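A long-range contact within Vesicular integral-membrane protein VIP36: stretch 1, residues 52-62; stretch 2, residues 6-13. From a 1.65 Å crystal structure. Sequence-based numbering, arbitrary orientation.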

# COMPACT_ATOMS: atom_id res chain seq x y z
N SER A 52 -11.13 -4.09 -0.89
CA SER A 52 -9.75 -4.50 -0.66
C SER A 52 -9.43 -5.74 -1.48
O SER A 52 -10.33 -6.41 -2.01
CB SER A 52 -9.52 -4.77 0.82
OG SER A 52 -10.18 -5.95 1.27
N ILE A 53 -8.13 -6.04 -1.57
CA ILE A 53 -7.63 -7.31 -2.10
C ILE A 53 -6.54 -7.78 -1.14
O ILE A 53 -5.79 -6.96 -0.56
CB ILE A 53 -7.07 -7.19 -3.56
CG1 ILE A 53 -5.96 -6.12 -3.67
CG2 ILE A 53 -8.19 -6.89 -4.56
CD1 ILE A 53 -5.26 -6.14 -5.03
N TRP A 54 -6.49 -9.08 -0.90
CA TRP A 54 -5.56 -9.65 0.06
C TRP A 54 -4.90 -10.88 -0.53
O TRP A 54 -5.57 -11.77 -1.02
CB TRP A 54 -6.27 -9.95 1.39
CG TRP A 54 -6.57 -8.67 2.12
CD1 TRP A 54 -7.74 -7.96 2.14
CD2 TRP A 54 -5.64 -7.92 2.92
NE1 TRP A 54 -7.61 -6.82 2.93
CE2 TRP A 54 -6.32 -6.77 3.41
CE3 TRP A 54 -4.29 -8.11 3.28
CZ2 TRP A 54 -5.70 -5.82 4.23
CZ3 TRP A 54 -3.66 -7.16 4.11
CH2 TRP A 54 -4.38 -6.02 4.57
N ASN A 55 -3.57 -10.91 -0.49
CA ASN A 55 -2.80 -12.04 -1.04
C ASN A 55 -3.05 -13.27 -0.19
O ASN A 55 -3.18 -13.17 1.03
CB ASN A 55 -1.32 -11.60 -1.05
CG ASN A 55 -0.38 -12.48 -1.87
OD1 ASN A 55 0.79 -12.61 -1.48
ND2 ASN A 55 -0.82 -13.00 -3.02
N HIS A 56 -3.16 -14.45 -0.82
CA HIS A 56 -3.45 -15.70 -0.11
C HIS A 56 -2.36 -16.14 0.86
O HIS A 56 -2.65 -16.59 1.96
CB HIS A 56 -3.64 -16.82 -1.12
CG HIS A 56 -5.02 -16.89 -1.70
ND1 HIS A 56 -5.57 -18.07 -2.15
CD2 HIS A 56 -5.96 -15.94 -1.90
CE1 HIS A 56 -6.79 -17.84 -2.60
NE2 HIS A 56 -7.05 -16.55 -2.46
N GLN A 57 -1.11 -16.07 0.41
CA GLN A 57 -0.00 -16.64 1.16
C GLN A 57 0.79 -15.57 1.90
O GLN A 57 1.12 -14.55 1.30
CB GLN A 57 0.93 -17.38 0.20
CG GLN A 57 0.31 -18.64 -0.44
CD GLN A 57 -0.25 -19.59 0.61
OE1 GLN A 57 0.51 -20.14 1.43
NE2 GLN A 57 -1.57 -19.78 0.61
N PRO A 58 1.13 -15.84 3.18
CA PRO A 58 2.02 -14.91 3.89
C PRO A 58 3.36 -14.81 3.17
O PRO A 58 3.81 -15.80 2.56
CB PRO A 58 2.24 -15.58 5.26
CG PRO A 58 1.20 -16.63 5.39
CD PRO A 58 0.76 -17.00 3.99
N CYS A 59 3.98 -13.63 3.23
CA CYS A 59 5.29 -13.41 2.64
C CYS A 59 6.40 -13.68 3.66
O CYS A 59 6.45 -13.02 4.71
CB CYS A 59 5.42 -11.96 2.16
SG CYS A 59 7.02 -11.64 1.35
N PHE A 60 7.31 -14.61 3.34
CA PHE A 60 8.43 -14.91 4.24
C PHE A 60 9.77 -14.37 3.73
O PHE A 60 10.82 -14.69 4.29
CB PHE A 60 8.50 -16.41 4.58
CG PHE A 60 7.34 -16.89 5.41
CD1 PHE A 60 6.20 -17.41 4.79
CD2 PHE A 60 7.37 -16.79 6.79
CE1 PHE A 60 5.12 -17.84 5.53
CE2 PHE A 60 6.27 -17.24 7.56
CZ PHE A 60 5.15 -17.76 6.91
N LEU A 61 9.73 -13.53 2.70
CA LEU A 61 10.93 -12.84 2.21
C LEU A 61 11.37 -11.77 3.20
O LEU A 61 10.56 -10.96 3.63
CB LEU A 61 10.67 -12.16 0.87
CG LEU A 61 10.25 -13.05 -0.31
CD1 LEU A 61 10.03 -12.20 -1.51
CD2 LEU A 61 11.31 -14.11 -0.60
N LYS A 62 12.66 -11.76 3.55
CA LYS A 62 13.19 -10.69 4.40
C LYS A 62 13.48 -9.42 3.62
O LYS A 62 13.41 -8.31 4.17
CB LYS A 62 14.48 -11.15 5.08
CG LYS A 62 14.33 -12.34 6.00
CD LYS A 62 15.71 -12.76 6.49
CE LYS A 62 15.66 -14.01 7.33
NZ LYS A 62 15.29 -15.21 6.53
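Stretch 2, residues 6-13: LKREHSLI

This is a small, polar-centred contact, 387 Å² summed over both sides, in which one histidine of an irregular segment is held by strand residue Asn55 and the chain that follows it. Stretch 2 has no regular helix or strand; it turns on itself through His10 N to Lys7 O (3.1 Å) and Ser11 N to Arg8 O (3.1 Å), and Ser11 OG also bonds Lys7 O at 2.9 Å. It runs against the direction of stretch 1: Leu12 lies by Ile53, His10 by Asn55 and Lys7 by Leu61. The closest pair of CA atoms is Asn55 CA and His10 CA, 6.4 Å apart.

Asn55 uses both ends of its amide. Its ND2 donates to Glu9 O at 2.9 Å, while its OD1 accepts from His10 ND1 at 2.8 Å, so one side chain reads a backbone carbonyl and the next residue's ring together. Cys59 covers one face of that ring, with CB 4.2 Å from the His10 ring centroid. Two waters extend the polar network: one donates to Glu9 O, which already accepts from Asn55 ND2, and accepts weakly from Gln57 N; the other lies between His10 NE2 and Phe60 N. Apolar contacts flank this centre, Ile53 CD1 to Leu12 CD2 and Leu61 CD1 to Lys7 CG, each 3.9 Å.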

# COMPACT_ATOMS: atom_id res chain seq x y z
N LEU A 6 11.07 -12.13 -9.68
CA LEU A 6 9.61 -12.00 -9.50
C LEU A 6 9.04 -13.15 -8.69
O LEU A 6 9.30 -14.33 -8.98
CB LEU A 6 8.89 -11.94 -10.86
CG LEU A 6 7.37 -11.69 -10.81
CD1 LEU A 6 7.07 -10.24 -10.43
CD2 LEU A 6 6.70 -12.04 -12.14
N LYS A 7 8.25 -12.83 -7.67
CA LYS A 7 7.61 -13.88 -6.89
C LYS A 7 6.14 -13.92 -7.28
O LYS A 7 5.35 -13.10 -6.83
CB LYS A 7 7.80 -13.65 -5.39
CG LYS A 7 9.23 -13.92 -4.93
CD LYS A 7 9.49 -15.44 -4.93
CE LYS A 7 10.95 -15.77 -5.03
NZ LYS A 7 11.15 -17.25 -5.08
N ARG A 8 5.78 -14.84 -8.17
CA ARG A 8 4.44 -14.77 -8.77
C ARG A 8 3.31 -14.94 -7.76
O ARG A 8 2.22 -14.35 -7.93
CB ARG A 8 4.32 -15.77 -9.93
CG ARG A 8 2.97 -15.74 -10.69
CD ARG A 8 2.74 -14.43 -11.41
NE ARG A 8 1.41 -14.38 -12.01
CZ ARG A 8 0.30 -13.98 -11.38
NH1 ARG A 8 0.35 -13.59 -10.11
NH2 ARG A 8 -0.86 -13.96 -12.03
N GLU A 9 3.57 -15.69 -6.70
CA GLU A 9 2.55 -16.02 -5.71
C GLU A 9 2.18 -14.80 -4.85
O GLU A 9 1.13 -14.78 -4.20
CB GLU A 9 2.98 -17.20 -4.83
CG GLU A 9 4.14 -16.93 -3.88
CD GLU A 9 5.53 -17.13 -4.49
OE1 GLU A 9 5.75 -16.88 -5.70
OE2 GLU A 9 6.42 -17.53 -3.72
N HIS A 10 3.06 -13.80 -4.86
CA HIS A 10 2.82 -12.54 -4.13
C HIS A 10 2.51 -11.39 -5.07
O HIS A 10 2.55 -10.20 -4.68
CB HIS A 10 4.03 -12.21 -3.23
CG HIS A 10 4.31 -13.24 -2.17
ND1 HIS A 10 3.33 -13.72 -1.33
CD2 HIS A 10 5.46 -13.86 -1.82
CE1 HIS A 10 3.87 -14.60 -0.50
NE2 HIS A 10 5.16 -14.70 -0.78
N SER A 11 2.17 -11.72 -6.31
CA SER A 11 1.91 -10.71 -7.32
C SER A 11 0.50 -10.83 -7.86
O SER A 11 -0.08 -11.91 -7.83
CB SER A 11 2.90 -10.83 -8.49
OG SER A 11 4.26 -10.71 -8.04
N LEU A 12 -0.01 -9.72 -8.38
CA LEU A 12 -1.33 -9.64 -8.99
C LEU A 12 -1.07 -9.16 -10.40
O LEU A 12 -0.64 -8.04 -10.63
CB LEU A 12 -2.20 -8.61 -8.23
CG LEU A 12 -3.56 -8.27 -8.86
CD1 LEU A 12 -4.63 -9.27 -8.41
CD2 LEU A 12 -3.97 -6.81 -8.60
N ILE A 13 -1.31 -10.04 -11.38
CA ILE A 13 -0.97 -9.70 -12.76
C ILE A 13 -2.10 -10.16 -13.68
O ILE A 13 -2.58 -11.29 -13.53
CB ILE A 13 0.36 -10.40 -13.19
CG1 ILE A 13 1.52 -9.97 -12.27
CG2 ILE A 13 0.70 -10.05 -14.62
CD1 ILE A 13 2.83 -10.74 -12.48
O HOH W 1 -0.63 -16.30 -2.65
O HOH W 2 7.08 -15.99 0.78